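Local atomic coordinates of ABC transporter sugar binding protein (Xanthomonas axonopodis pv. citri, PDB entry 3UOR), a protein that probably binds maltose or related sugars in the periplasm and hands them to an ABC transporter of the bacterial inner membrane. Residues 325-330 against 343-348; 329-334 against 349-354. One frame throughout, in Å; residues are numbered along the deposited sequence.

In the fold
Both contacts lie along helix 327-337 of this periplasmic-binding protein, on the same side of the chain's centre, with their own centres about 7 Å apart. Contact 1 sits at the start of that helix and is mostly buried; its chemistry is polar, an arginine and a threonine giving hydrogen bonds to a backbone carbonyl and a glutamine amide. Contact 2, further along the helix, lies at the surface and is largely apolar, with one bridging water. Their helix segments overlap at Val329 and Gln330, of which Gln330 touches the partner segment in contact 1 alone. Helix 344-348 and helix 350-353 follow each other in the chain, and Leu352 CD1 touches Thr346 O, joining the two contacts.

Contact 1: 325-330 against 343-348; sequences SQPQVQ and RRSTWK
Two successive helices of the solute-binding protein fold meet here, the first turn of helix 327-337 and the short helix 344-348, whose own backbone bonds are weak, with Pro327 and Thr346 packed so closely that their CA atoms lie 4.4 Å apart. Gln326 is the N-cap residue of the longer helix, and just before it Ser325 O receives a hydrogen bond from Arg343 NH1 at 2.9 Å. The carbonyl oxygen lies near the guanidinium plane, at its edge, although the donor is tilted 28° from the carbonyl plane. A bend at chi3 turns the end of Arg343 toward this oxygen, while Pro327 CG lies over one guanidinium face, offset toward the rim. The same NH1 also bonds to Ile115 O, and NE forms a salt bridge with Asp120, whose OD1 is shared with Ser345 OG. The head group is thus held from several directions, and its positive charge is probably balanced in part by Asp120.

Next to the arginine, the Gln330 chain runs extended beyond CG and brings its amide across the Arg343 side chain at about a right angle, the amide and guanidinium planes standing 77° apart. Its oxygen meets the aliphatic part of the arginine, with Gln330 OE1 3.2 Å from Arg343 CG. At the other end of the amide, NE2 reaches back to Leu324 O in a weak hydrogen bond. Thr346 uses its two branches separately: CG2, anti to the backbone N, packs against the first turn with Thr346 CG2 3.2 Å from Pro327 O, whereas the hydroxyl passes close to the proline and donates to the glutamine. That buried hydrogen bond is short, Thr346 OG1 to Gln330 OE1 at 2.7 Å, the hydroxyl approaching the carbonyl at 138° as measured at the oxygen.

Contact 2: 329-334 against 349-354; sequences VQARFH and LPSLAN
Leu352 puts its CD2 methyl squarely over one face of the His334 imidazole, 3.6 Å from the ring centroid and 9° off the ring normal, a CH-pi contact. The ring's edge is used differently: a water in its plane lies 2.9 Å from His334 ND1 and 2.8 Å from Ser351 OG, bridging the two helices by hydrogen bonds. With CG anti to the backbone N (chi1 176°), the imidazole reaches both the leucine methyl and this water. One turn earlier, Ala331 CB points at the facing segment and packs against Leu349 CD1 at 3.9 Å, and Leu352 CD1 lies a little further from the same CB, at 4.4 Å.

Behind these side chains, Leu349 is the N-cap residue of helix 350-353, and its carbonyl oxygen accepts from both Leu352 N and Ala353 N, which fixes the turn that presents Leu352. Leu352 also touches Pro341 and Trp347. On another side of the longer helix, Phe333 stacks on Trp140 and packs against helix 39-52. Here, then, a short helix lies against helix 327-337 near the surface, an apolar helix-helix contact with a water bridge within the alpha/beta periplasmic-binding protein fold.

Contact 1: 325-330 against 343-348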
loop_
_atom_site.group_PDB
_atom_site.type_symbol
_atom_site.label_atom_id
_atom_site.label_comp_id
_atom_site.label_asym_id
_atom_site.label_seq_id
_atom_site.Cartn_x
_atom_site.Cartn_y
_atom_site.Cartn_z
ATOM N N SER A 325 13.044 0.881 13.769
ATOM C CA SER A 325 13.551 1.597 12.595
ATOM C C SER A 325 14.997 1.237 12.220
ATOM O O SER A 325 15.522 1.750 11.230
ATOM C CB SER A 325 13.454 3.103 12.799
ATOM O OG SER A 325 12.145 3.484 13.148
ATOM N N GLN A 326 15.643 0.380 13.007
ATOM C CA GLN A 326 17.006 -0.069 12.683
ATOM C C GLN A 326 17.039 -1.014 11.482
ATOM O O GLN A 326 16.270 -1.982 11.411
ATOM C CB GLN A 326 17.646 -0.743 13.897
ATOM C CG GLN A 326 17.833 0.209 15.105
ATOM C CD GLN A 326 18.389 -0.524 16.315
ATOM O OE1 GLN A 326 18.640 -1.721 16.254
ATOM N NE2 GLN A 326 18.587 0.195 17.414
ATOM N N PRO A 327 17.918 -0.730 10.518
ATOM C CA PRO A 327 17.968 -1.554 9.307
ATOM C C PRO A 327 17.986 -3.059 9.561
ATOM O O PRO A 327 17.315 -3.806 8.842
ATOM C CB PRO A 327 19.246 -1.074 8.633
ATOM C CG PRO A 327 19.247 0.392 8.937
ATOM C CD PRO A 327 18.688 0.517 10.354
ATOM N N GLN A 328 18.717 -3.504 10.573
ATOM C CA GLN A 328 18.834 -4.941 10.822
ATOM C C GLN A 328 17.566 -5.528 11.431
ATOM O O GLN A 328 17.199 -6.671 11.164
ATOM C CB GLN A 328 20.061 -5.242 11.689
ATOM C CG GLN A 328 21.345 -4.824 10.998
ATOM C CD GLN A 328 22.590 -5.283 11.720
ATOM O OE1 GLN A 328 22.521 -6.025 12.706
ATOM N NE2 GLN A 328 23.745 -4.843 11.230
ATOM N N VAL A 329 16.878 -4.731 12.232
ATOM C CA VAL A 329 15.604 -5.168 12.767
ATOM C C VAL A 329 14.563 -5.258 11.636
ATOM O O VAL A 329 13.769 -6.199 11.573
ATOM C CB VAL A 329 15.154 -4.239 13.870
ATOM C CG1 VAL A 329 13.777 -4.637 14.369
ATOM C CG2 VAL A 329 16.169 -4.295 14.995
ATOM N N GLN A 330 14.613 -4.301 10.718
ATOM C CA GLN A 330 13.678 -4.256 9.610
ATOM C C GLN A 330 13.903 -5.433 8.642
ATOM O O GLN A 330 12.941 -6.029 8.142
ATOM C CB GLN A 330 13.786 -2.913 8.878
ATOM C CG GLN A 330 13.446 -1.687 9.731
ATOM C CD GLN A 330 13.216 -0.433 8.880
ATOM O OE1 GLN A 330 13.765 -0.300 7.786
ATOM N NE2 GLN A 330 12.394 0.469 9.370
ATOM N N ARG A 343 13.015 2.034 4.187
ATOM C CA ARG A 343 14.231 2.864 4.042
ATOM C C ARG A 343 15.336 2.220 3.204
ATOM O O ARG A 343 15.470 1.013 3.182
ATOM C CB ARG A 343 14.780 3.314 5.415
ATOM C CG ARG A 343 15.135 2.199 6.378
ATOM C CD ARG A 343 15.561 2.737 7.760
ATOM N NE ARG A 343 16.610 3.752 7.660
ATOM C CZ ARG A 343 17.208 4.309 8.715
ATOM N NH1 ARG A 343 16.885 3.926 9.950
ATOM N NH2 ARG A 343 18.127 5.250 8.537
ATOM N N ARG A 344 16.120 3.037 2.511
ATOM C CA ARG A 344 17.095 2.518 1.559
ATOM C C ARG A 344 18.159 1.677 2.202
ATOM O O ARG A 344 18.628 0.708 1.613
ATOM C CB ARG A 344 17.783 3.648 0.814
ATOM C CG ARG A 344 16.828 4.455 0.044
ATOM C CD ARG A 344 17.503 5.167 -1.074
ATOM N NE ARG A 344 16.510 6.040 -1.685
ATOM C CZ ARG A 344 16.151 7.200 -1.161
ATOM N NH1 ARG A 344 16.722 7.617 -0.034
ATOM N NH2 ARG A 344 15.231 7.940 -1.760
ATOM N N SER A 345 18.559 2.034 3.411
ATOM C CA SER A 345 19.693 1.325 3.978
ATOM C C SER A 345 19.327 -0.110 4.357
ATOM O O SER A 345 20.169 -0.998 4.314
ATOM C CB SER A 345 20.371 2.117 5.111
ATOM O OG SER A 345 19.536 2.251 6.235
ATOM N N THR A 346 18.069 -0.356 4.698
ATOM C CA THR A 346 17.670 -1.734 4.959
ATOM C C THR A 346 17.743 -2.526 3.667
ATOM O O THR A 346 18.085 -3.699 3.676
ATOM C CB THR A 346 16.263 -1.831 5.500
ATOM O OG1 THR A 346 16.146 -0.969 6.627
ATOM C CG2 THR A 346 15.971 -3.256 5.947
ATOM N N TRP A 347 17.431 -1.860 2.557
ATOM C CA TRP A 347 17.438 -2.498 1.245
ATOM C C TRP A 347 18.848 -2.816 0.769
ATOM O O TRP A 347 19.017 -3.633 -0.131
ATOM C CB TRP A 347 16.694 -1.639 0.213
ATOM C CG TRP A 347 15.184 -1.866 0.300
ATOM C CD1 TRP A 347 14.300 -1.177 1.067
ATOM C CD2 TRP A 347 14.430 -2.894 -0.360
ATOM N NE1 TRP A 347 13.032 -1.688 0.909
ATOM C CE2 TRP A 347 13.090 -2.753 0.045
ATOM C CE3 TRP A 347 14.759 -3.913 -1.262
ATOM C CZ2 TRP A 347 12.075 -3.582 -0.430
ATOM C CZ3 TRP A 347 13.751 -4.741 -1.729
ATOM C CH2 TRP A 347 12.420 -4.566 -1.311
ATOM N N LYS A 348 19.853 -2.181 1.377
ATOM C CA LYS A 348 21.245 -2.437 0.991
ATOM C C LYS A 348 21.821 -3.661 1.698
ATOM O O LYS A 348 22.831 -4.201 1.275
ATOM C CB LYS A 348 22.132 -1.211 1.239
ATOM C CG LYS A 348 21.823 -0.020 0.322
ATOM C CD LYS A 348 22.549 1.228 0.797
ATOM C CE LYS A 348 21.777 2.500 0.438
ATOM N NZ LYS A 348 21.742 3.489 1.577
#

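Contact 2: 329-334 against 349-354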
loop_
_atom_site.group_PDB
_atom_site.type_symbol
_atom_site.label_atom_id
_atom_site.label_comp_id
_atom_site.label_asym_id
_atom_site.label_seq_id
_atom_site.Cartn_x
_atom_site.Cartn_y
_atom_site.Cartn_z
ATOM N N VAL A 329 16.878 -4.731 12.232
ATOM C CA VAL A 329 15.604 -5.168 12.767
ATOM C C VAL A 329 14.563 -5.258 11.636
ATOM O O VAL A 329 13.769 -6.199 11.573
ATOM C CB VAL A 329 15.154 -4.239 13.870
ATOM C CG1 VAL A 329 13.777 -4.637 14.369
ATOM C CG2 VAL A 329 16.169 -4.295 14.995
ATOM N N GLN A 330 14.613 -4.301 10.718
ATOM C CA GLN A 330 13.678 -4.256 9.610
ATOM C C GLN A 330 13.903 -5.433 8.642
ATOM O O GLN A 330 12.941 -6.029 8.142
ATOM C CB GLN A 330 13.786 -2.913 8.878
ATOM C CG GLN A 330 13.446 -1.687 9.731
ATOM C CD GLN A 330 13.216 -0.433 8.880
ATOM O OE1 GLN A 330 13.765 -0.300 7.786
ATOM N NE2 GLN A 330 12.394 0.469 9.370
ATOM N N ALA A 331 15.169 -5.746 8.376
ATOM C CA ALA A 331 15.533 -6.923 7.580
ATOM C C ALA A 331 14.951 -8.195 8.195
ATOM O O ALA A 331 14.454 -9.075 7.493
ATOM C CB ALA A 331 17.061 -7.047 7.469
ATOM N N ARG A 332 15.019 -8.289 9.514
ATOM C CA ARG A 332 14.534 -9.464 10.226
ATOM C C ARG A 332 13.024 -9.554 10.034
ATOM O O ARG A 332 12.466 -10.624 9.760
ATOM C CB ARG A 332 14.876 -9.313 11.706
ATOM C CG ARG A 332 15.208 -10.574 12.456
ATOM C CD ARG A 332 15.712 -10.235 13.872
ATOM N NE ARG A 332 17.158 -9.976 13.911
ATOM C CZ ARG A 332 17.750 -8.984 14.586
ATOM N NH1 ARG A 332 17.032 -8.108 15.301
ATOM N NH2 ARG A 332 19.075 -8.866 14.541
ATOM N N PHE A 333 12.365 -8.406 10.174
ATOM C CA PHE A 333 10.924 -8.305 10.002
ATOM C C PHE A 333 10.520 -8.747 8.611
ATOM O O PHE A 333 9.564 -9.512 8.441
ATOM C CB PHE A 333 10.496 -6.858 10.230
ATOM C CG PHE A 333 9.019 -6.675 10.455
ATOM C CD1 PHE A 333 8.387 -7.272 11.534
ATOM C CD2 PHE A 333 8.283 -5.846 9.628
ATOM C CE1 PHE A 333 7.037 -7.079 11.761
ATOM C CE2 PHE A 333 6.932 -5.654 9.839
ATOM C CZ PHE A 333 6.306 -6.271 10.912
ATOM N N HIS A 334 11.254 -8.271 7.608
ATOM C CA HIS A 334 10.988 -8.682 6.225
ATOM C C HIS A 334 11.183 -10.189 6.056
ATOM O O HIS A 334 10.387 -10.866 5.390
ATOM C CB HIS A 334 11.908 -7.937 5.262
ATOM C CG HIS A 334 11.763 -8.367 3.835
ATOM N ND1 HIS A 334 12.576 -9.318 3.256
ATOM C CD2 HIS A 334 10.892 -7.980 2.872
ATOM C CE1 HIS A 334 12.223 -9.492 1.993
ATOM N NE2 HIS A 334 11.202 -8.692 1.735
ATOM N N LEU A 349 21.186 -4.088 2.787
ATOM C CA LEU A 349 21.622 -5.293 3.499
ATOM C C LEU A 349 21.532 -6.515 2.589
ATOM O O LEU A 349 20.571 -6.673 1.832
ATOM C CB LEU A 349 20.805 -5.495 4.780
ATOM C CG LEU A 349 20.997 -4.385 5.814
ATOM C CD1 LEU A 349 20.054 -4.558 6.976
ATOM C CD2 LEU A 349 22.473 -4.374 6.314
ATOM N N PRO A 350 22.545 -7.385 2.644
ATOM C CA PRO A 350 22.579 -8.524 1.718
ATOM C C PRO A 350 21.299 -9.377 1.733
ATOM O O PRO A 350 20.862 -9.844 0.686
ATOM C CB PRO A 350 23.797 -9.322 2.201
ATOM C CG PRO A 350 24.703 -8.270 2.814
ATOM C CD PRO A 350 23.758 -7.298 3.476
ATOM N N SER A 351 20.720 -9.572 2.911
ATOM C CA SER A 351 19.428 -10.223 3.069
ATOM C C SER A 351 18.396 -9.769 1.997
ATOM O O SER A 351 17.698 -10.586 1.393
ATOM C CB SER A 351 18.927 -9.904 4.491
ATOM O OG SER A 351 17.650 -10.459 4.779
ATOM N N LEU A 352 18.312 -8.463 1.766
ATOM C CA LEU A 352 17.363 -7.895 0.813
ATOM C C LEU A 352 17.957 -7.685 -0.575
ATOM O O LEU A 352 17.323 -7.971 -1.584
ATOM C CB LEU A 352 16.809 -6.572 1.353
ATOM C CG LEU A 352 15.605 -6.766 2.275
ATOM C CD1 LEU A 352 15.640 -5.859 3.456
ATOM C CD2 LEU A 352 14.305 -6.593 1.496
ATOM N N ALA A 353 19.186 -7.193 -0.620
ATOM C CA ALA A 353 19.816 -6.815 -1.878
ATOM C C ALA A 353 20.055 -7.989 -2.822
ATOM O O ALA A 353 20.153 -7.798 -4.040
ATOM C CB ALA A 353 21.127 -6.097 -1.594
ATOM N N ASN A 354 20.177 -9.192 -2.256
ATOM C CA ASN A 354 20.353 -10.410 -3.038
ATOM C C ASN A 354 19.064 -11.234 -3.211
ATOM O O ASN A 354 19.111 -12.397 -3.618
ATOM C CB ASN A 354 21.419 -11.289 -2.379
ATOM C CG ASN A 354 22.762 -10.600 -2.296
ATOM O OD1 ASN A 354 23.181 -9.904 -3.232
ATOM N ND2 ASN A 354 23.451 -10.786 -1.170
HETATM O O HOH W 1 14.933 -10.673 4.312
#